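Local coordinates for protein aminoacyl-histidine dipeptidase (Vibrio alginolyticus, PDB 3MRU) that probably hydrolyses dipeptides such as aminoacyl-histidines, as a zinc-dependent metallopeptidase of the M20C family, at residues G178-G183 against P427-I432; S339-G344 against K404-S409. All coordinates share one frame; numbering follows the deposited sequence.

Contact 1: residues G178-G183 against P427-I432; sequences GEVYMG and PNIMVI
Asn428 N donates to Gly178 O at 2.7 Å, the first of three clear backbone hydrogen bonds between 178-183 and 427-432. Met430 N then binds Val180 O at 2.7 Å, with the donor above the carbonyl plane. In return Met430 O accepts from Met182 N at 3.1 Å, nearly in line with the carbonyl. Met430 thus bonds through both N and O to the residues flanking Tyr181, its parallel bridge partner. A weak fourth bond runs from Ile432 N to Gly183 O.

Apolar packing surrounds this backbone core. Val180 CG2 touches Ile429 CG1 at 3.5 Å and also the Pro427 ring, while Phe415 of helix 410-420 packs on both Val180 and Pro427. Met182 CG, set between its backbone N and carbonyl carbon (chi1 55°), meets Val431 CG2 at 3.9 Å; SD packs on Ile429 CG2.

Ile432 CG1 makes a CH-pi contact over one face of the Tyr181 ring, 4.1 Å from the centroid and offset toward the rim. Met430 CB approaches the ring edge at CE2, its side chain running beside that of Tyr181.

This is a short parallel pairing of strand ends, 181-199 with 430-432, with Tyr181-Met430 as its bridge, near the M20 dinuclear zinc site.

Contact 2: residues S339-G344 against K404-S409; sequences SDEVEG and KPDADS
Glu341 and Val342 both reach from the loop 339-344 to Pro405, the acid beside the backbone of 405-407 and the valine at the CB-CG side of the proline ring. CG of Glu341 stands anti to its backbone N (chi1 -163°), and at this methylene the side chain touches Ala407 CB at 3.8 Å. Beyond it the chain bends at chi2 and the carboxylate comes to lie near the peptide groups that follow Pro405.

The two carboxylate oxygens have different neighbours. OE2 of Glu341 lies near Pro405 O, an approach of two acceptors that is not counted as a hydrogen bond. OE1 is 3.5 Å from Ala407 N, a proximity without a hydrogen bond, and it also faces a second acid: Glu341 OE1 and Asp406 OD1 are 3.7 Å apart. The side chains of Glu341 and Asp406 run at a slant to each other, their carboxylate planes turned 72° apart. Like charges would probably not favour this approach.

The apolar part is a single side-chain contact. Val342 CG2 rests on Pro405 CB at 4.0 Å and is almost as near CG, so one methyl meets one side of the pyrrolidine ring; Leu371 also touches Pro405. Within 339-344, Ser339 OG accepts weak hydrogen bonds from the backbone N atoms of Glu341 and Val342, the two residues whose side chains cross to the other loop.

Ser409, which caps Met412 N weakly, marks the N-cap of helix 410-420. The contact is loop-to-loop packing away from the zinc site, setting the connection between strands 334-338 and 346-358 against the lead-in to that helix.

Overall arrangement
Both contacts join sequence-distant parts of one chain, and contact 2 falls within the 243 residues that separate the two segments of contact 1. Their centres lie 11 Å apart, and they touch: Met182 CE packs on Asp406 O, while Val431 CG2 meets Pro405 CB. Contact 1 is the larger and the nearer to the centre of the chain (about 14 against 19 Å), made by strand-like backbone bonds and apolar side chains, with the Tyr181 side chain about 10 Å from a bound zinc ion. Contact 2 buries 222 Å² against 589 Å² and has a small apolar patch flanked by exposed acids. Helix 410-420 links them, since 404-409 leads into it and its Phe415 packs on contact 1.

Contact 1: residues G178-G183 against P427-I432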
loop_
_atom_site.group_PDB
_atom_site.type_symbol
_atom_site.label_atom_id
_atom_site.label_comp_id
_atom_site.label_asym_id
_atom_site.label_seq_id
_atom_site.Cartn_x
_atom_site.Cartn_y
_atom_site.Cartn_z
ATOM N N GLY A 178 0.632 2.693 -19.346
ATOM C CA GLY A 178 1.871 3.471 -19.326
ATOM C C GLY A 178 2.474 3.750 -17.956
ATOM O O GLY A 178 3.226 4.717 -17.778
ATOM N N GLU A 179 2.132 2.890 -16.993
ATOM C CA GLU A 179 2.622 2.962 -15.621
ATOM C C GLU A 179 3.030 1.602 -15.101
ATOM O O GLU A 179 2.194 0.834 -14.659
ATOM C CB GLU A 179 1.502 3.495 -14.737
ATOM C CG GLU A 179 1.324 4.991 -14.822
ATOM C CD GLU A 179 0.645 5.565 -13.590
ATOM O OE1 GLU A 179 0.718 4.907 -12.513
ATOM O OE2 GLU A 179 0.045 6.668 -13.702
ATOM N N VAL A 180 4.315 1.313 -15.138
ATOM C CA VAL A 180 4.806 0.044 -14.628
ATOM C C VAL A 180 5.420 0.085 -13.223
ATOM O O VAL A 180 5.756 1.152 -12.697
ATOM C CB VAL A 180 5.802 -0.591 -15.597
ATOM C CG1 VAL A 180 5.289 -1.925 -16.055
ATOM C CG2 VAL A 180 6.055 0.332 -16.773
ATOM N N TYR A 181 5.545 -1.101 -12.634
ATOM C CA TYR A 181 6.103 -1.274 -11.302
ATOM C C TYR A 181 7.253 -2.263 -11.319
ATOM O O TYR A 181 7.118 -3.375 -11.831
ATOM C CB TYR A 181 5.025 -1.719 -10.303
ATOM C CG TYR A 181 4.012 -0.642 -10.007
ATOM C CD1 TYR A 181 2.657 -0.939 -9.921
ATOM C CD2 TYR A 181 4.406 0.682 -9.842
ATOM C CE1 TYR A 181 1.719 0.058 -9.670
ATOM C CE2 TYR A 181 3.488 1.676 -9.587
ATOM C CZ TYR A 181 2.146 1.365 -9.503
ATOM O OH TYR A 181 1.230 2.365 -9.249
ATOM N N MET A 182 8.391 -1.850 -10.775
ATOM C CA MET A 182 9.547 -2.733 -10.706
ATOM C C MET A 182 9.928 -3.027 -9.263
ATOM O O MET A 182 10.862 -3.808 -9.000
ATOM C CB MET A 182 10.739 -2.169 -11.480
ATOM C CG MET A 182 11.165 -0.772 -11.071
ATOM S SD MET A 182 12.487 -0.146 -12.127
ATOM C CE MET A 182 13.780 -1.394 -11.908
ATOM N N GLY A 183 9.197 -2.417 -8.333
ATOM C CA GLY A 183 9.435 -2.655 -6.925
ATOM C C GLY A 183 8.414 -2.009 -6.026
ATOM O O GLY A 183 7.700 -1.068 -6.427
ATOM N N PRO A 427 7.267 4.169 -20.942
ATOM C CA PRO A 427 6.210 4.190 -19.941
ATOM C C PRO A 427 6.706 4.957 -18.743
ATOM O O PRO A 427 7.898 5.261 -18.665
ATOM C CB PRO A 427 5.940 2.711 -19.672
ATOM C CG PRO A 427 7.200 2.015 -20.040
ATOM C CD PRO A 427 7.869 2.824 -21.095
ATOM N N ASN A 428 5.829 5.223 -17.781
ATOM C CA ASN A 428 6.235 5.890 -16.550
ATOM C C ASN A 428 6.552 4.805 -15.520
ATOM O O ASN A 428 5.761 4.549 -14.613
ATOM C CB ASN A 428 5.126 6.812 -16.046
ATOM C CG ASN A 428 5.327 7.230 -14.601
ATOM O OD1 ASN A 428 4.421 7.772 -13.968
ATOM N ND2 ASN A 428 6.519 6.981 -14.074
ATOM N N ILE A 429 7.711 4.167 -15.671
ATOM C CA ILE A 429 8.124 3.075 -14.772
ATOM C C ILE A 429 8.278 3.629 -13.362
ATOM O O ILE A 429 8.776 4.735 -13.198
ATOM C CB ILE A 429 9.462 2.430 -15.199
ATOM C CG1 ILE A 429 9.308 1.679 -16.513
ATOM C CG2 ILE A 429 9.973 1.435 -14.154
ATOM C CD1 ILE A 429 10.609 1.304 -17.210
ATOM N N MET A 430 7.850 2.864 -12.351
ATOM C CA MET A 430 7.794 3.364 -10.968
ATOM C C MET A 430 8.208 2.397 -9.864
ATOM O O MET A 430 8.471 1.215 -10.107
ATOM C CB MET A 430 6.399 3.864 -10.652
ATOM C CG MET A 430 6.140 5.210 -11.201
ATOM S SD MET A 430 4.654 5.898 -10.489
ATOM C CE MET A 430 5.347 6.925 -9.179
ATOM N N VAL A 431 8.283 2.935 -8.648
ATOM C CA VAL A 431 8.457 2.159 -7.424
ATOM C C VAL A 431 7.576 2.823 -6.376
ATOM O O VAL A 431 7.815 3.971 -6.018
ATOM C CB VAL A 431 9.925 2.139 -6.938
ATOM C CG1 VAL A 431 10.028 1.504 -5.575
ATOM C CG2 VAL A 431 10.771 1.357 -7.878
ATOM N N ILE A 432 6.535 2.137 -5.915
ATOM C CA ILE A 432 5.695 2.727 -4.871
ATOM C C ILE A 432 6.173 2.318 -3.506
ATOM O O ILE A 432 6.580 1.174 -3.275
ATOM C CB ILE A 432 4.141 2.459 -4.972
ATOM C CG1 ILE A 432 3.813 1.198 -5.766
ATOM C CG2 ILE A 432 3.411 3.671 -5.524
ATOM C CD1 ILE A 432 4.124 -0.097 -5.046
#

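Contact 2: residues S339-G344 against K404-S409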
loop_
_atom_site.group_PDB
_atom_site.type_symbol
_atom_site.label_atom_id
_atom_site.label_comp_id
_atom_site.label_asym_id
_atom_site.label_seq_id
_atom_site.Cartn_x
_atom_site.Cartn_y
_atom_site.Cartn_z
ATOM N N SER A 339 17.151 5.429 -2.320
ATOM C CA SER A 339 17.689 4.287 -3.057
ATOM C C SER A 339 18.702 4.771 -4.035
ATOM O O SER A 339 18.514 5.832 -4.642
ATOM C CB SER A 339 16.611 3.535 -3.834
ATOM O OG SER A 339 17.198 2.464 -4.575
ATOM N N ASP A 340 19.765 3.992 -4.206
ATOM C CA ASP A 340 20.775 4.361 -5.195
ATOM C C ASP A 340 20.592 3.581 -6.487
ATOM O O ASP A 340 21.015 4.027 -7.558
ATOM C CB ASP A 340 22.216 4.246 -4.650
ATOM C CG ASP A 340 22.433 3.004 -3.801
ATOM O OD1 ASP A 340 23.220 3.116 -2.808
ATOM O OD2 ASP A 340 21.809 1.940 -4.117
ATOM N N GLU A 341 19.934 2.433 -6.401
ATOM C CA GLU A 341 19.656 1.685 -7.610
ATOM C C GLU A 341 18.675 2.418 -8.509
ATOM O O GLU A 341 18.754 2.287 -9.722
ATOM C CB GLU A 341 19.219 0.273 -7.311
ATOM C CG GLU A 341 19.332 -0.595 -8.512
ATOM C CD GLU A 341 19.699 -2.002 -8.151
ATOM O OE1 GLU A 341 20.374 -2.685 -8.979
ATOM O OE2 GLU A 341 19.312 -2.423 -7.032
ATOM N N VAL A 342 17.763 3.187 -7.929
ATOM C CA VAL A 342 16.837 3.957 -8.749
ATOM C C VAL A 342 16.439 5.417 -8.551
ATOM O O VAL A 342 15.323 5.729 -8.114
ATOM C CB VAL A 342 15.444 3.287 -8.773
ATOM C CG1 VAL A 342 14.536 3.972 -9.793
ATOM C CG2 VAL A 342 15.567 1.823 -9.082
ATOM N N GLU A 343 17.370 6.302 -8.874
ATOM C CA GLU A 343 17.023 7.602 -9.449
ATOM C C GLU A 343 15.967 8.270 -8.534
ATOM O O GLU A 343 14.850 8.522 -8.966
ATOM C CB GLU A 343 16.461 7.520 -10.903
ATOM C CG GLU A 343 17.252 6.587 -11.900
ATOM C CD GLU A 343 16.344 5.722 -12.824
ATOM O OE1 GLU A 343 16.664 4.528 -13.047
ATOM O OE2 GLU A 343 15.307 6.216 -13.334
ATOM N N GLY A 344 16.311 8.540 -7.277
ATOM C CA GLY A 344 15.454 9.353 -6.387
ATOM C C GLY A 344 14.223 8.793 -5.677
ATOM O O GLY A 344 13.250 9.510 -5.437
ATOM N N LYS A 404 12.554 -5.529 -4.013
ATOM C CA LYS A 404 13.686 -4.667 -4.358
ATOM C C LYS A 404 13.831 -4.468 -5.861
ATOM O O LYS A 404 13.871 -5.435 -6.612
ATOM C CB LYS A 404 15.002 -5.131 -3.687
ATOM C CG LYS A 404 15.903 -6.136 -4.450
ATOM C CD LYS A 404 17.076 -6.636 -3.589
ATOM C CE LYS A 404 16.546 -7.366 -2.350
ATOM N NZ LYS A 404 17.562 -8.172 -1.604
ATOM N N PRO A 405 13.892 -3.208 -6.306
ATOM C CA PRO A 405 14.045 -2.928 -7.730
ATOM C C PRO A 405 15.466 -3.167 -8.279
ATOM O O PRO A 405 16.432 -2.550 -7.835
ATOM C CB PRO A 405 13.644 -1.450 -7.839
ATOM C CG PRO A 405 13.946 -0.869 -6.511
ATOM C CD PRO A 405 13.808 -1.979 -5.500
ATOM N N ASP A 406 15.571 -4.072 -9.244
ATOM C CA ASP A 406 16.816 -4.320 -9.972
ATOM C C ASP A 406 16.850 -3.527 -11.279
ATOM O O ASP A 406 16.059 -3.786 -12.194
ATOM C CB ASP A 406 16.973 -5.811 -10.268
ATOM C CG ASP A 406 18.114 -6.100 -11.240
ATOM O OD1 ASP A 406 19.204 -5.471 -11.109
ATOM O OD2 ASP A 406 17.916 -6.959 -12.136
ATOM N N ALA A 407 17.783 -2.581 -11.363
ATOM C CA ALA A 407 17.887 -1.711 -12.529
ATOM C C ALA A 407 18.384 -2.426 -13.774
ATOM O O ALA A 407 19.343 -3.209 -13.731
ATOM C CB ALA A 407 18.807 -0.567 -12.258
ATOM N N ASP A 408 17.684 -2.153 -14.873
ATOM C CA ASP A 408 17.843 -2.850 -16.146
ATOM C C ASP A 408 17.928 -4.374 -16.004
ATOM O O ASP A 408 18.762 -5.033 -16.637
ATOM C CB ASP A 408 18.986 -2.291 -17.003
ATOM C CG ASP A 408 18.522 -1.928 -18.415
ATOM O OD1 ASP A 408 17.337 -1.532 -18.570
ATOM O OD2 ASP A 408 19.334 -2.034 -19.364
ATOM N N SER A 409 17.056 -4.918 -15.156
ATOM C CA SER A 409 16.714 -6.326 -15.210
ATOM C C SER A 409 16.267 -6.577 -16.642
ATOM O O SER A 409 15.829 -5.639 -17.344
ATOM C CB SER A 409 15.587 -6.645 -14.222
ATOM O OG SER A 409 14.353 -6.079 -14.645
#